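Local coordinates for protein haloacid dehalogenase (Pseudomonas aeruginosa, PDB 3UMC) that probably hydrolyses the carbon-halogen bond of L-2-haloacids, as a member of the haloacid dehalogenase-like hydrolase superfamily, at residues P189-M194 with G210-F215; D202-R207 with A232-D237. All coordinates share one frame; numbering follows the deposited sequence.

Interaction 1: P189-M194 with G210-F215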
loop_
_atom_site.group_PDB
_atom_site.type_symbol
_atom_site.label_atom_id
_atom_site.label_comp_id
_atom_site.label_asym_id
_atom_site.label_seq_id
_atom_site.Cartn_x
_atom_site.Cartn_y
_atom_site.Cartn_z
ATOM N N PRO A 189 -12.911 3.798 11.662
ATOM C CA PRO A 189 -12.847 3.466 13.070
ATOM C C PRO A 189 -12.486 1.979 13.204
ATOM O O PRO A 189 -12.843 1.211 12.340
ATOM C CB PRO A 189 -14.284 3.718 13.588
ATOM C CG PRO A 189 -15.183 3.597 12.348
ATOM C CD PRO A 189 -14.292 3.982 11.165
ATOM N N PRO A 190 -11.790 1.598 14.272
ATOM C CA PRO A 190 -11.391 0.233 14.619
ATOM C C PRO A 190 -12.529 -0.779 14.505
ATOM O O PRO A 190 -12.341 -1.871 13.982
ATOM C CB PRO A 190 -10.935 0.371 16.042
ATOM C CG PRO A 190 -10.280 1.695 16.076
ATOM C CD PRO A 190 -11.187 2.572 15.200
ATOM N N GLN A 191 -13.722 -0.408 14.930
ATOM C CA GLN A 191 -14.825 -1.325 14.892
ATOM C C GLN A 191 -15.225 -1.650 13.454
ATOM O O GLN A 191 -16.036 -2.546 13.235
ATOM C CB GLN A 191 -16.039 -0.746 15.665
ATOM C CG GLN A 191 -15.768 -0.495 17.164
ATOM C CD GLN A 191 -14.986 0.796 17.436
ATOM O OE1 GLN A 191 -14.860 1.705 16.547
ATOM N NE2 GLN A 191 -14.460 0.905 18.678
ATOM N N GLU A 192 -14.741 -0.888 12.477
ATOM C CA GLU A 192 -15.033 -1.215 11.080
ATOM C C GLU A 192 -13.876 -2.016 10.419
ATOM O O GLU A 192 -13.911 -2.308 9.228
ATOM C CB GLU A 192 -15.394 0.048 10.272
ATOM C CG GLU A 192 -16.874 0.507 10.596
ATOM C CD GLU A 192 -17.290 1.811 9.904
ATOM O OE1 GLU A 192 -16.851 2.033 8.769
ATOM O OE2 GLU A 192 -18.074 2.612 10.500
ATOM N N VAL A 193 -12.916 -2.422 11.215
ATOM C CA VAL A 193 -11.740 -3.127 10.699
ATOM C C VAL A 193 -11.569 -4.451 11.418
ATOM O O VAL A 193 -11.706 -4.508 12.638
ATOM C CB VAL A 193 -10.471 -2.297 10.889
ATOM C CG1 VAL A 193 -9.213 -3.026 10.278
ATOM C CG2 VAL A 193 -10.706 -0.931 10.235
HETATM N N MSE A 194 -11.364 -5.523 10.638
HETATM C CA MSE A 194 -11.112 -6.831 11.212
HETATM C C MSE A 194 -9.654 -7.238 11.004
HETATM O O MSE A 194 -9.109 -7.069 9.950
HETATM C CB MSE A 194 -12.092 -7.857 10.628
HETATM C CG MSE A 194 -11.826 -9.277 11.116
HETATM SE SE MSE A 194 -13.340 -10.484 10.583
HETATM C CE MSE A 194 -12.840 -10.624 8.842
ATOM N N GLY A 210 -10.386 -2.265 19.965
ATOM C CA GLY A 210 -11.718 -2.134 19.375
ATOM C C GLY A 210 -11.836 -2.863 18.007
ATOM O O GLY A 210 -12.871 -2.812 17.355
ATOM N N LEU A 211 -10.785 -3.522 17.544
ATOM C CA LEU A 211 -10.884 -4.247 16.239
ATOM C C LEU A 211 -11.694 -5.559 16.318
ATOM O O LEU A 211 -11.724 -6.237 17.302
ATOM C CB LEU A 211 -9.491 -4.485 15.613
ATOM C CG LEU A 211 -8.818 -3.271 14.969
ATOM C CD1 LEU A 211 -8.036 -2.427 16.047
ATOM C CD2 LEU A 211 -7.810 -3.628 13.859
ATOM N N LYS A 212 -12.367 -5.906 15.230
ATOM C CA LYS A 212 -12.956 -7.237 15.067
ATOM C C LYS A 212 -11.792 -8.220 14.815
ATOM O O LYS A 212 -10.677 -7.788 14.412
ATOM C CB LYS A 212 -13.936 -7.223 13.923
ATOM C CG LYS A 212 -15.162 -6.251 14.041
ATOM C CD LYS A 212 -15.897 -6.459 15.342
ATOM C CE LYS A 212 -17.276 -5.722 15.309
ATOM N NZ LYS A 212 -17.119 -4.236 15.396
ATOM N N THR A 213 -12.036 -9.516 15.069
ATOM C CA THR A 213 -11.013 -10.530 15.055
ATOM C C THR A 213 -11.504 -11.807 14.346
ATOM O O THR A 213 -12.660 -12.282 14.570
ATOM C CB THR A 213 -10.609 -10.890 16.442
ATOM O OG1 THR A 213 -11.808 -11.096 17.191
ATOM C CG2 THR A 213 -9.824 -9.715 17.088
ATOM N N ALA A 214 -10.628 -12.340 13.493
ATOM C CA ALA A 214 -10.844 -13.653 12.829
ATOM C C ALA A 214 -9.590 -14.475 12.957
ATOM O O ALA A 214 -8.502 -14.009 12.638
ATOM C CB ALA A 214 -11.235 -13.458 11.361
ATOM N N PHE A 215 -9.743 -15.654 13.528
ATOM C CA PHE A 215 -8.661 -16.586 13.791
ATOM C C PHE A 215 -8.715 -17.749 12.776
ATOM O O PHE A 215 -9.740 -18.389 12.583
ATOM C CB PHE A 215 -8.806 -17.178 15.190
ATOM C CG PHE A 215 -7.804 -18.239 15.512
ATOM C CD1 PHE A 215 -6.518 -17.921 15.789
ATOM C CD2 PHE A 215 -8.177 -19.568 15.643
ATOM C CE1 PHE A 215 -5.586 -18.917 16.094
ATOM C CE2 PHE A 215 -7.252 -20.531 15.970
ATOM C CZ PHE A 215 -5.987 -20.209 16.186
#

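Interaction 2: D202-R207 with A232-D237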
loop_
_atom_site.group_PDB
_atom_site.type_symbol
_atom_site.label_atom_id
_atom_site.label_comp_id
_atom_site.label_asym_id
_atom_site.label_seq_id
_atom_site.Cartn_x
_atom_site.Cartn_y
_atom_site.Cartn_z
ATOM N N ASP A 202 -1.768 -11.603 18.536
ATOM C CA ASP A 202 -2.081 -10.520 17.614
ATOM C C ASP A 202 -3.526 -10.092 17.699
ATOM O O ASP A 202 -3.886 -8.892 17.658
ATOM C CB ASP A 202 -1.769 -11.022 16.181
ATOM C CG ASP A 202 -1.421 -9.897 15.196
ATOM O OD1 ASP A 202 -1.331 -8.707 15.559
ATOM O OD2 ASP A 202 -1.246 -10.246 14.018
ATOM N N LEU A 203 -4.382 -11.109 17.793
ATOM C CA LEU A 203 -5.798 -10.922 17.863
ATOM C C LEU A 203 -6.159 -10.271 19.245
ATOM O O LEU A 203 -7.070 -9.476 19.357
ATOM C CB LEU A 203 -6.447 -12.273 17.682
ATOM C CG LEU A 203 -6.327 -12.917 16.289
ATOM C CD1 LEU A 203 -7.086 -14.209 16.349
ATOM C CD2 LEU A 203 -6.960 -12.011 15.177
ATOM N N LYS A 204 -5.448 -10.659 20.272
ATOM C CA LYS A 204 -5.700 -10.144 21.632
ATOM C C LYS A 204 -5.407 -8.636 21.657
ATOM O O LYS A 204 -6.228 -7.830 22.149
ATOM C CB LYS A 204 -4.848 -10.942 22.618
ATOM C CG LYS A 204 -4.924 -10.479 24.135
ATOM C CD LYS A 204 -3.727 -10.981 24.893
ATOM C CE LYS A 204 -3.672 -10.488 26.371
ATOM N NZ LYS A 204 -4.546 -9.275 26.686
ATOM N N ALA A 205 -4.264 -8.244 21.074
ATOM C CA ALA A 205 -3.919 -6.814 20.995
ATOM C C ALA A 205 -4.929 -6.009 20.155
ATOM O O ALA A 205 -5.340 -4.952 20.569
ATOM C CB ALA A 205 -2.493 -6.623 20.488
ATOM N N ALA A 206 -5.381 -6.540 19.005
ATOM C CA ALA A 206 -6.367 -5.879 18.123
ATOM C C ALA A 206 -7.715 -5.707 18.816
ATOM O O ALA A 206 -8.389 -4.656 18.707
ATOM C CB ALA A 206 -6.547 -6.714 16.762
ATOM N N ARG A 207 -8.182 -6.780 19.451
ATOM C CA ARG A 207 -9.459 -6.707 20.205
ATOM C C ARG A 207 -9.457 -5.597 21.276
ATOM O O ARG A 207 -10.433 -4.882 21.433
ATOM C CB ARG A 207 -9.793 -8.005 20.923
ATOM C CG ARG A 207 -11.108 -7.984 21.670
ATOM C CD ARG A 207 -11.559 -9.380 22.024
ATOM N NE ARG A 207 -12.479 -9.903 20.993
ATOM C CZ ARG A 207 -13.160 -11.040 21.097
ATOM N NH1 ARG A 207 -12.957 -11.864 22.097
ATOM N NH2 ARG A 207 -14.041 -11.349 20.178
ATOM N N ALA A 232 -8.240 -21.364 19.189
ATOM C CA ALA A 232 -8.633 -20.034 19.629
ATOM C C ALA A 232 -8.644 -19.989 21.188
ATOM O O ALA A 232 -9.262 -20.840 21.847
ATOM C CB ALA A 232 -9.977 -19.597 19.029
ATOM N N GLU A 233 -7.951 -18.982 21.726
ATOM C CA GLU A 233 -7.800 -18.766 23.160
ATOM C C GLU A 233 -8.813 -17.754 23.693
ATOM O O GLU A 233 -8.953 -17.620 24.899
ATOM C CB GLU A 233 -6.371 -18.295 23.473
ATOM C CG GLU A 233 -5.447 -19.481 23.550
ATOM C CD GLU A 233 -4.040 -19.147 23.292
ATOM O OE1 GLU A 233 -3.696 -17.953 23.438
ATOM O OE2 GLU A 233 -3.269 -20.085 22.929
ATOM N N GLN A 234 -9.507 -17.061 22.799
ATOM C CA GLN A 234 -10.655 -16.234 23.167
ATOM C C GLN A 234 -11.749 -16.449 22.135
ATOM O O GLN A 234 -11.534 -17.047 21.118
ATOM C CB GLN A 234 -10.350 -14.731 23.172
ATOM C CG GLN A 234 -9.247 -14.180 24.112
ATOM C CD GLN A 234 -9.370 -12.619 24.243
ATOM O OE1 GLN A 234 -10.470 -12.028 24.149
ATOM N NE2 GLN A 234 -8.237 -11.970 24.440
ATOM N N ASP A 235 -12.913 -15.898 22.410
ATOM C CA ASP A 235 -14.024 -15.966 21.539
ATOM C C ASP A 235 -13.947 -14.957 20.472
ATOM O O ASP A 235 -14.804 -14.051 20.390
ATOM C CB ASP A 235 -15.337 -15.862 22.307
ATOM C CG ASP A 235 -15.527 -14.509 23.069
ATOM O OD1 ASP A 235 -14.541 -13.793 23.358
ATOM O OD2 ASP A 235 -16.723 -14.226 23.375
ATOM N N TRP A 236 -12.959 -15.137 19.589
ATOM C CA TRP A 236 -12.770 -14.245 18.456
ATOM C C TRP A 236 -14.077 -14.147 17.708
ATOM O O TRP A 236 -14.876 -15.075 17.796
ATOM C CB TRP A 236 -11.581 -14.701 17.574
ATOM C CG TRP A 236 -10.350 -14.987 18.337
ATOM C CD1 TRP A 236 -9.677 -16.141 18.349
ATOM C CD2 TRP A 236 -9.668 -14.122 19.262
ATOM N NE1 TRP A 236 -8.622 -16.057 19.181
ATOM C CE2 TRP A 236 -8.598 -14.831 19.772
ATOM C CE3 TRP A 236 -9.881 -12.815 19.715
ATOM C CZ2 TRP A 236 -7.673 -14.276 20.702
ATOM C CZ3 TRP A 236 -8.952 -12.268 20.639
ATOM C CH2 TRP A 236 -7.904 -12.988 21.114
ATOM N N ASP A 237 -14.324 -13.025 17.016
ATOM C CA ASP A 237 -15.614 -12.809 16.253
ATOM C C ASP A 237 -15.920 -13.890 15.202
ATOM O O ASP A 237 -16.991 -14.478 15.209
ATOM C CB ASP A 237 -15.616 -11.415 15.589
ATOM C CG ASP A 237 -15.438 -10.307 16.624
ATOM O OD1 ASP A 237 -16.204 -10.329 17.579
ATOM O OD2 ASP A 237 -14.523 -9.491 16.588
HETATM O O HOH W 1 -7.806 -8.639 24.072
HETATM O O HOH W 2 -12.628 -8.515 18.335
HETATM O O HOH W 3 -15.827 -8.656 19.451
#

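Interaction 1: P189-M194 with G210-F215
Leu211 lays its side chain over the notch between Pro190 and Val193: CD1 reaches the proline ring at CB (4.0 Å), while CD2 lies against CG1 of Val193, the two residues running side by side and pointing the same way. Beneath this branched end the Leu211 CA-H is directed at the carbonyl oxygen of Pro190, nearly straight at 172°. Gly210 fits where the 3-10 turn bulges outward, its carbonyl oxygen 3.5 Å from CA of Gln191, with the Gln191 side chain folded over that same oxygen (Gln191 CG to Gly210 O 3.7 Å).

Lys212 bends back around the turn. With kinks at chi2 (-53°) and chi4 (-72°), its chain curls so that NZ meets a lone pair of the Gln191 carbonyl oxygen in the carbonyl plane, at 2.9 Å, and rests beside Gln191 CB. Its backbone N donates to Val193 O (3.0 Å), which opens the strand pairing. Further along, Met194, a selenomethionine, runs along the sheet on the same face as Lys212, and its SE settles on the Ala214 methyl CB at 3.7 Å; Leu250 and Leu246 of helix 243-251 cover this side. Parallel pairing of Met194 with Lys212 brings together the two strands of a beta-alpha-beta unit, 193-197 and 212-216 joined through helix 200-208, in the Rossmann-like core of the haloacid dehalogenase fold.

Interaction 2: D202-R207 with A232-D237
The guanidinium of Arg207 has the indole of Trp236 over one face, with CE3 3.9 Å above the plane and near its centre, although the two planes are 50° apart and do not stack flat. Around its edge lie the backbone oxygen of Asp235, the carboxylate of Asp237 and a water. The indole in turn is sandwiched: Leu203 covers one face and CB of Gln234 the opposite one. From Leu203, CD1 makes a CH-pi contact 3.6 Å from the centroid of the five-membered ring, almost on the normal, while CB sits nearer the rim of the six-membered ring. Asn200 OD1 accepts the indole N-H, which together with the packing on both faces restrains the ring's rotation.

Helix 200-208, the crossover helix of a beta-alpha-beta unit in the Rossmann-like domain, is thus fastened to the loop that leads into strand 238-240. Arg207 holds this loop end-on with two nitrogens: NH2 donates to Asp235 O (2.8 Å), approaching from above the carbonyl plane, and NH1 forms a salt bridge with Asp235 OD1 (2.8 Å) from above the carboxylate plane. NH1 also donates to Gln234 OE1 at 3.2 Å. The inverse gamma turn centred on Asp235 presents carbonyl and carboxylate to the same arginine. The chain of Arg207 leaves the helix with CG trans to the backbone N (chi1 -178°) and bends at chi3, which swings the planar group across the loop.

Asp237 comes from the opposite direction, with OD1 3.5 Å from NH2 in a longer salt bridge. A water accepts from Arg207 NE and donates to Asp237 OD2, an oxygen that also takes the backbone N-H of Thr213. NE2 of Gln234 lies 3.6 Å from CG of Lys204, the two side chains crossing at about a right angle.

The two contacts interlock along the chain, their centres about 10 Å apart: helix 200-208, gripped in interaction 2, joins the strands paired in interaction 1. Gly210, with positive phi, is the C' residue of the Schellman motif that ends this helix; Leu211 N probably bonds to Ala206 O (2.9 Å), so the turn leads directly into the strand of interaction 1. A second junction is Asp237, which ties the loop of interaction 2 to strand 212-216 through Thr213. Phe215 CB and Trp236 CD1 also pack at 3.4 Å. Strand 212-216 is therefore met by strand 193-197 and by the 232-237 loop.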